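Local coordinates for sensor protein (Bacillus halodurans, PDB 3O5Y) that probably acts as a two-component sensor histidine kinase, using ATP to phosphorylate a protein histidine, and is represented here by its GAF domain, at residues A[61-72]-A[97-108]. Numbering follows the deposited sequence.
With ACT (acetate ion), chain C.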
ATOM      1  N   LEU A  61       9.693   3.500   3.959  1.00 41.34           N
ATOM      2  CA  LEU A  61       9.451   2.081   3.659  1.00 40.88           C
ATOM      3  C   LEU A  61       8.814   1.960   2.270  1.00 40.25           C
ATOM      4  O   LEU A  61       9.216   1.106   1.470  1.00 39.89           O
ATOM      5  CB  LEU A  61       8.526   1.446   4.699  1.00 41.25           C
ATOM      6  CG  LEU A  61       8.682  -0.039   5.068  1.00 41.77           C
ATOM      7  CD1 LEU A  61       7.407  -0.587   5.682  1.00 40.82           C
ATOM      8  CD2 LEU A  61       9.045  -0.877   3.911  1.00 43.70           C
ATOM      9  N   TYR A  62       7.838   2.823   1.989  1.00 39.31           N
ATOM     10  CA  TYR A  62       7.143   2.791   0.704  1.00 39.44           C
ATOM     11  C   TYR A  62       8.101   3.026  -0.490  1.00 40.10           C
ATOM     12  O   TYR A  62       8.046   2.296  -1.482  1.00 40.61           O
ATOM     13  CB  TYR A  62       5.968   3.780   0.673  1.00 38.80           C
ATOM     14  CG  TYR A  62       4.856   3.544   1.700  1.00 37.25           C
ATOM     15  CD1 TYR A  62       3.851   4.501   1.896  1.00 34.94           C
ATOM     16  CD2 TYR A  62       4.819   2.392   2.480  1.00 34.43           C
ATOM     17  CE1 TYR A  62       2.832   4.299   2.816  1.00 35.85           C
ATOM     18  CE2 TYR A  62       3.803   2.179   3.410  1.00 34.47           C
ATOM     19  CZ  TYR A  62       2.802   3.127   3.563  1.00 35.45           C
ATOM     20  OH  TYR A  62       1.796   2.926   4.485  1.00 32.19           O
ATOM     21  N   TRP A  63       8.984   4.021  -0.391  1.00 40.48           N
ATOM     22  CA  TRP A  63       9.971   4.252  -1.451  1.00 41.10           C
ATOM     23  C   TRP A  63      10.975   3.121  -1.559  1.00 42.18           C
ATOM     24  O   TRP A  63      11.488   2.830  -2.644  1.00 43.36           O
ATOM     25  CB  TRP A  63      10.712   5.563  -1.238  1.00 41.15           C
ATOM     26  CG  TRP A  63      10.008   6.705  -1.834  1.00 40.16           C
ATOM     27  CD1 TRP A  63       9.291   7.642  -1.179  1.00 40.75           C
ATOM     28  CD2 TRP A  63       9.905   7.014  -3.224  1.00 41.44           C
ATOM     29  NE1 TRP A  63       8.771   8.557  -2.062  1.00 43.16           N
ATOM     30  CE2 TRP A  63       9.129   8.193  -3.330  1.00 43.04           C
ATOM     31  CE3 TRP A  63      10.416   6.425  -4.394  1.00 39.57           C
ATOM     32  CZ2 TRP A  63       8.846   8.802  -4.559  1.00 42.85           C
ATOM     33  CZ3 TRP A  63      10.130   7.018  -5.610  1.00 41.15           C
ATOM     34  CH2 TRP A  63       9.349   8.203  -5.683  1.00 42.96           C
ATOM     35  N   SER A  64      11.246   2.467  -0.438  1.00 42.49           N
ATOM     36  CA  SER A  64      12.169   1.356  -0.436  1.00 43.60           C
ATOM     37  C   SER A  64      11.614   0.195  -1.277  1.00 43.76           C
ATOM     38  O   SER A  64      12.354  -0.445  -2.023  1.00 44.65           O
ATOM     39  CB  SER A  64      12.453   0.942   1.001  1.00 44.02           C
ATOM     40  OG  SER A  64      13.368  -0.121   1.028  1.00 47.03           O
ATOM     41  N   ALA A  65      10.307  -0.045  -1.176  1.00 43.47           N
ATOM     42  CA  ALA A  65       9.633  -1.060  -1.974  1.00 43.53           C
ATOM     43  C   ALA A  65       9.661  -0.698  -3.457  1.00 43.88           C
ATOM     44  O   ALA A  65       9.915  -1.547  -4.302  1.00 44.09           O
ATOM     45  CB  ALA A  65       8.201  -1.231  -1.503  1.00 43.54           C
ATOM     46  N   LEU A  66       9.407   0.572  -3.757  1.00 45.84           N
ATOM     47  CA  LEU A  66       9.466   1.068  -5.118  1.00 46.37           C
ATOM     48  C   LEU A  66      10.870   0.993  -5.699  1.00 48.04           C
ATOM     49  O   LEU A  66      11.027   0.583  -6.851  1.00 49.09           O
ATOM     50  CB  LEU A  66       8.952   2.504  -5.205  1.00 48.16           C
ATOM     51  CG  LEU A  66       7.458   2.769  -5.286  1.00 47.80           C
ATOM     52  CD1 LEU A  66       7.217   4.252  -5.193  1.00 50.16           C
ATOM     53  CD2 LEU A  66       6.854   2.218  -6.576  1.00 48.47           C
ATOM     54  N   ASP A  67      11.882   1.401  -4.928  1.00 49.48           N
ATOM     55  CA  ASP A  67      13.264   1.390  -5.429  1.00 51.95           C
ATOM     56  C   ASP A  67      13.754  -0.036  -5.671  1.00 52.09           C
ATOM     57  O   ASP A  67      14.378  -0.312  -6.693  1.00 54.13           O
ATOM     58  CB  ASP A  67      14.234   2.137  -4.491  1.00 53.36           C
ATOM     59  CG  ASP A  67      13.993   3.658  -4.453  1.00 57.13           C
ATOM     60  OD1 ASP A  67      13.492   4.237  -5.447  1.00 58.02           O
ATOM     61  OD2 ASP A  67      14.326   4.287  -3.409  1.00 61.73           O
ATOM     62  N   GLN A  68      13.459  -0.932  -4.730  1.00 51.93           N
ATOM     63  CA  GLN A  68      13.901  -2.337  -4.788  1.00 53.81           C
ATOM     64  C   GLN A  68      13.067  -3.159  -5.772  1.00 53.43           C
ATOM     65  O   GLN A  68      13.450  -4.264  -6.144  1.00 55.57           O
ATOM     66  CB  GLN A  68      13.787  -3.009  -3.406  1.00 54.56           C
ATOM     67  CG  GLN A  68      14.831  -2.621  -2.358  1.00 58.54           C
ATOM     68  CD  GLN A  68      14.569  -3.295  -0.996  1.00 63.74           C
ATOM     69  OE1 GLN A  68      14.555  -2.629   0.047  1.00 65.75           O
ATOM     70  NE2 GLN A  68      14.348  -4.618  -1.008  1.00 64.38           N
ATOM     71  N   ARG A  69      11.911  -2.634  -6.158  1.00 51.65           N
ATOM     72  CA  ARG A  69      10.964  -3.385  -6.977  1.00 52.28           C
ATOM     73  C   ARG A  69      10.577  -4.711  -6.321  1.00 52.12           C
ATOM     74  O   ARG A  69      10.426  -5.741  -6.985  1.00 53.78           O
ATOM     75  CB  ARG A  69      11.506  -3.582  -8.401  1.00 55.32           C
ATOM     76  CG  ARG A  69      11.159  -2.433  -9.333  1.00 58.44           C
ATOM     77  CD  ARG A  69      11.883  -2.570 -10.661  1.00 67.48           C
ATOM     78  NE  ARG A  69      11.108  -2.021 -11.773  1.00 74.10           N
ATOM     79  CZ  ARG A  69      11.031  -0.726 -12.086  1.00 79.02           C
ATOM     80  NH1 ARG A  69      10.294  -0.345 -13.132  1.00 84.26           N
ATOM     81  NH2 ARG A  69      11.682   0.191 -11.363  1.00 78.64           N
ATOM     82  N   GLN A  70      10.397  -4.660  -5.005  1.00 51.11           N
ATOM     83  CA  GLN A  70      10.128  -5.854  -4.215  1.00 52.77           C
ATOM     84  C   GLN A  70       9.023  -5.609  -3.182  1.00 50.97           C
ATOM     85  O   GLN A  70       8.859  -4.495  -2.674  1.00 50.10           O
ATOM     86  CB  GLN A  70      11.417  -6.307  -3.523  1.00 55.93           C
ATOM     87  CG  GLN A  70      11.478  -7.796  -3.252  1.00 63.84           C
ATOM     88  CD  GLN A  70      12.627  -8.183  -2.324  1.00 72.80           C
ATOM     89  OE1 GLN A  70      12.417  -8.790  -1.258  1.00 77.46           O
ATOM     90  NE2 GLN A  70      13.852  -7.823  -2.720  1.00 74.44           N
ATOM     91  N   THR A  71       8.261  -6.651  -2.882  1.00 55.92           N
ATOM     92  CA  THR A  71       7.297  -6.588  -1.810  1.00 52.15           C
ATOM     93  C   THR A  71       8.021  -6.648  -0.468  1.00 50.74           C
ATOM     94  O   THR A  71       8.859  -7.523  -0.237  1.00 51.41           O
ATOM     95  CB  THR A  71       6.273  -7.724  -1.927  1.00 52.12           C
ATOM     96  OG1 THR A  71       5.471  -7.509  -3.089  1.00 52.50           O
ATOM     97  CG2 THR A  71       5.370  -7.772  -0.720  1.00 49.19           C
ATOM     98  N   ILE A  72       7.699  -5.711   0.414  1.00 48.31           N
ATOM     99  CA  ILE A  72       8.345  -5.662   1.713  1.00 46.74           C
ATOM    100  C   ILE A  72       7.349  -5.912   2.830  1.00 44.86           C
ATOM    101  O   ILE A  72       6.279  -5.325   2.858  1.00 43.81           O
ATOM    102  CB  ILE A  72       9.052  -4.325   1.954  1.00 46.85           C
ATOM    103  CG1 ILE A  72      10.208  -4.167   0.960  1.00 49.37           C
ATOM    104  CG2 ILE A  72       9.553  -4.251   3.404  1.00 46.19           C
ATOM    105  CD1 ILE A  72      10.959  -2.844   1.053  1.00 51.79           C
ATOM    106  N   ILE A  97       2.742  -4.423   8.538  1.00 42.64           N
ATOM    107  CA  ILE A  97       2.476  -3.772   7.263  1.00 40.58           C
ATOM    108  C   ILE A  97       3.082  -4.562   6.095  1.00 39.76           C
ATOM    109  O   ILE A  97       4.237  -5.025   6.168  1.00 40.51           O
ATOM    110  CB  ILE A  97       2.877  -2.244   7.278  1.00 40.49           C
ATOM    111  CG1 ILE A  97       2.160  -1.476   6.161  1.00 40.17           C
ATOM    112  CG2 ILE A  97       4.394  -2.024   7.244  1.00 39.28           C
ATOM    113  CD1 ILE A  97       0.702  -1.134   6.490  1.00 41.79           C
ATOM    114  N   LEU A  98       2.274  -4.763   5.054  1.00 38.14           N
ATOM    115  CA  LEU A  98       2.725  -5.355   3.799  1.00 36.84           C
ATOM    116  C   LEU A  98       2.652  -4.264   2.727  1.00 35.42           C
ATOM    117  O   LEU A  98       1.623  -3.635   2.543  1.00 35.73           O
ATOM    118  CB  LEU A  98       1.835  -6.534   3.413  1.00 37.46           C
ATOM    119  CG  LEU A  98       2.207  -7.242   2.111  1.00 38.59           C
ATOM    120  CD1 LEU A  98       3.576  -7.914   2.272  1.00 38.90           C
ATOM    121  CD2 LEU A  98       1.148  -8.248   1.682  1.00 37.13           C
ATOM    122  N   VAL A  99       3.765  -4.027   2.056  1.00 34.21           N
ATOM    123  CA  VAL A  99       3.923  -2.914   1.155  1.00 33.19           C
ATOM    124  C   VAL A  99       4.209  -3.502  -0.234  1.00 33.56           C
ATOM    125  O   VAL A  99       5.252  -4.101  -0.486  1.00 33.94           O
ATOM    126  CB  VAL A  99       5.079  -1.970   1.640  1.00 33.48           C
ATOM    127  CG1 VAL A  99       5.175  -0.749   0.754  1.00 33.47           C
ATOM    128  CG2 VAL A  99       4.869  -1.540   3.093  1.00 29.63           C
ATOM    129  N   ILE A 100       3.244  -3.374  -1.123  1.00 33.72           N
ATOM    130  CA  ILE A 100       3.395  -3.867  -2.463  1.00 33.80           C
ATOM    131  C   ILE A 100       3.581  -2.693  -3.402  1.00 33.99           C
ATOM    132  O   ILE A 100       2.658  -1.903  -3.554  1.00 34.32           O
ATOM    133  CB  ILE A 100       2.123  -4.638  -2.905  1.00 34.31           C
ATOM    134  CG1 ILE A 100       1.842  -5.776  -1.918  1.00 33.63           C
ATOM    135  CG2 ILE A 100       2.285  -5.135  -4.375  1.00 33.21           C
ATOM    136  CD1 ILE A 100       0.635  -6.648  -2.276  1.00 33.10           C
ATOM    137  N   PRO A 101       4.762  -2.580  -4.033  1.00 34.02           N
ATOM    138  CA  PRO A 101       4.961  -1.533  -5.035  1.00 34.80           C
ATOM    139  C   PRO A 101       4.148  -1.876  -6.282  1.00 35.94           C
ATOM    140  O   PRO A 101       4.133  -3.018  -6.719  1.00 35.90           O
ATOM    141  CB  PRO A 101       6.456  -1.611  -5.340  1.00 34.43           C
ATOM    142  CG  PRO A 101       6.810  -3.072  -5.113  1.00 33.57           C
ATOM    143  CD  PRO A 101       5.875  -3.555  -4.007  1.00 33.99           C
ATOM    144  N   ILE A 102       3.446  -0.898  -6.833  1.00 40.20           N
ATOM    145  CA  ILE A 102       2.633  -1.150  -8.013  1.00 40.05           C
ATOM    146  C   ILE A 102       3.383  -0.666  -9.239  1.00 40.75           C
ATOM    147  O   ILE A 102       3.647   0.522  -9.373  1.00 41.85           O
ATOM    148  CB  ILE A 102       1.302  -0.438  -7.908  1.00 39.36           C
ATOM    149  CG1 ILE A 102       0.587  -0.893  -6.635  1.00 40.08           C
ATOM    150  CG2 ILE A 102       0.453  -0.755  -9.111  1.00 38.86           C
ATOM    151  CD1 ILE A 102      -0.314   0.183  -6.101  1.00 42.04           C
ATOM    152  N   TYR A 103       3.774  -1.584 -10.109  1.00 41.69           N
ATOM    153  CA  TYR A 103       4.385  -1.177 -11.374  1.00 43.12           C
ATOM    154  C   TYR A 103       3.891  -1.897 -12.607  1.00 42.88           C
ATOM    155  O   TYR A 103       3.509  -3.056 -12.552  1.00 42.59           O
ATOM    156  CB  TYR A 103       5.923  -1.125 -11.319  1.00 44.60           C
ATOM    157  CG  TYR A 103       6.674  -2.381 -10.949  1.00 46.18           C
ATOM    158  CD1 TYR A 103       7.585  -2.956 -11.848  1.00 49.91           C
ATOM    159  CD2 TYR A 103       6.554  -2.954  -9.683  1.00 47.23           C
ATOM    160  CE1 TYR A 103       8.338  -4.118 -11.501  1.00 51.60           C
ATOM    161  CE2 TYR A 103       7.287  -4.115  -9.329  1.00 50.33           C
ATOM    162  CZ  TYR A 103       8.173  -4.688 -10.243  1.00 51.87           C
ATOM    163  OH  TYR A 103       8.889  -5.818  -9.895  1.00 54.91           O
ATOM    164  N   SER A 104       3.910  -1.181 -13.722  1.00 43.85           N
ATOM    165  CA  SER A 104       3.543  -1.744 -15.008  1.00 44.40           C
ATOM    166  C   SER A 104       4.798  -2.066 -15.797  1.00 45.98           C
ATOM    167  O   SER A 104       5.918  -1.871 -15.318  1.00 47.05           O
ATOM    168  CB  SER A 104       2.746  -0.723 -15.789  1.00 44.44           C
ATOM    169  OG  SER A 104       3.645   0.216 -16.318  1.00 45.11           O
ATOM    170  N   LYS A 105       4.612  -2.544 -17.022  1.00 46.82           N
ATOM    171  CA  LYS A 105       5.746  -2.849 -17.892  1.00 48.35           C
ATOM    172  C   LYS A 105       6.568  -1.597 -18.217  1.00 50.29           C
ATOM    173  O   LYS A 105       7.746  -1.697 -18.529  1.00 51.53           O
ATOM    174  CB  LYS A 105       5.244  -3.497 -19.179  1.00 48.23           C
ATOM    175  CG  LYS A 105       4.348  -2.580 -19.980  1.00 47.76           C
ATOM    176  CD  LYS A 105       4.002  -3.161 -21.307  1.00 48.65           C
ATOM    177  CE  LYS A 105       3.447  -2.078 -22.214  1.00 48.44           C
ATOM    178  NZ  LYS A 105       3.213  -2.671 -23.509  1.00 47.08           N
ATOM    179  N   ASN A 106       5.936  -0.425 -18.146  1.00 51.41           N
ATOM    180  CA  ASN A 106       6.588   0.841 -18.501  1.00 54.55           C
ATOM    181  C   ASN A 106       7.161   1.601 -17.323  1.00 55.60           C
ATOM    182  O   ASN A 106       8.274   2.118 -17.416  1.00 58.29           O
ATOM    183  CB  ASN A 106       5.616   1.786 -19.200  1.00 55.43           C
ATOM    184  CG  ASN A 106       5.197   1.294 -20.551  1.00 57.67           C
ATOM    185  OD1 ASN A 106       6.029   0.877 -21.375  1.00 59.02           O
ATOM    186  ND2 ASN A 106       3.887   1.336 -20.802  1.00 58.66           N
ATOM    187  N   LYS A 107       6.390   1.707 -16.237  1.00 54.24           N
ATOM    188  CA  LYS A 107       6.750   2.600 -15.123  1.00 54.97           C
ATOM    189  C   LYS A 107       6.247   2.132 -13.756  1.00 52.22           C
ATOM    190  O   LYS A 107       5.406   1.227 -13.653  1.00 50.99           O
ATOM    191  CB  LYS A 107       6.209   4.011 -15.390  1.00 56.94           C
ATOM    192  CG  LYS A 107       4.671   4.057 -15.379  1.00 58.36           C
ATOM    193  CD  LYS A 107       4.134   5.467 -15.601  1.00 63.24           C
ATOM    194  CE  LYS A 107       2.612   5.454 -15.643  1.00 63.78           C
ATOM    195  NZ  LYS A 107       2.081   6.762 -15.167  1.00 66.23           N
ATOM    196  N   ARG A 108       6.779   2.760 -12.712  1.00 51.57           N
ATOM    197  CA  ARG A 108       6.228   2.636 -11.372  1.00 49.27           C
ATOM    198  C   ARG A 108       4.979   3.469 -11.339  1.00 47.74           C
ATOM    199  O   ARG A 108       4.941   4.567 -11.888  1.00 48.68           O
ATOM    200  CB  ARG A 108       7.190   3.187 -10.342  1.00 50.69           C
ATOM    201  CG  ARG A 108       8.535   2.556 -10.360  1.00 53.29           C
ATOM    202  CD  ARG A 108       9.552   3.642 -10.255  1.00 59.79           C
ATOM    203  NE  ARG A 108      10.558   3.308  -9.265  1.00 63.71           N
ATOM    204  CZ  ARG A 108      11.332   4.205  -8.668  1.00 67.93           C
ATOM    205  NH1 ARG A 108      12.222   3.803  -7.761  1.00 68.00           N
ATOM    206  NH2 ARG A 108      11.208   5.502  -8.974  1.00 69.69           N
TER
HETATM  207  C   ACT C   2      -0.224   5.766   5.270  1.00 45.04           C
HETATM  208  O   ACT C   2       0.885   6.204   5.713  1.00 45.44           O
HETATM  209  OXT ACT C   2      -0.212   4.750   4.511  1.00 44.20           O
HETATM  210  CH3 ACT C   2      -1.492   6.459   5.651  1.00 44.59           C
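R108 reaches from the far end of 97-108 to the outer side of helix 61-68, and most of its chain lies against 61-72. CB rests against CD2 of L66, and CG lies between that methyl and the guanidinium of R69. Bends at chi2 (136°) and chi3 (133°) carry NE past the backbone O of L66 and lay one face of the guanidinium over CB of L66. At the tip NH1 forms a salt bridge with D67, 2.7 Å from OD1, the carboxylate nearly coplanar with the guanidinium although the hydrogen bond itself is bent and weak; NH2 ends at the edge of the W63 indole, whose NE1 is bound to the I55 carbonyl. Nearby, R69 lays CG over one face of the Y103 ring in a CH-pi contact, 4.1 Å from the ring centroid.

Deeper in, V99 is the hydrophobic centre. Its CG1, anti to the backbone N (chi1 -176°), points at the helix, 3.6 Å from CD2 of Y62 and 3.8 Å from CB of A65, while CG2 meets CD1 of L61. The Y62 ring runs past V99 at about a right angle and sends OH to S113 and to OXT of an acetate ion, probably from the crystallisation liquor, 2.7 Å away. With Y62 cut back to alanine, a gap is likely to open beside the V99 methyls, and S113 and the acetate would lose the phenol hydroxyl they share. P101 packs its ring under the helix end, CG 3.6 Å from O of A65.

Beyond the turn, I72 and V99 form an antiparallel hydrogen-bonded pair, N of I72 to O of V99 at 3.1 Å. Helix 61-68 thus packs on the sheet face opposite helix 124-142 and leads into edge strand 72-75, as expected of a GAF fold.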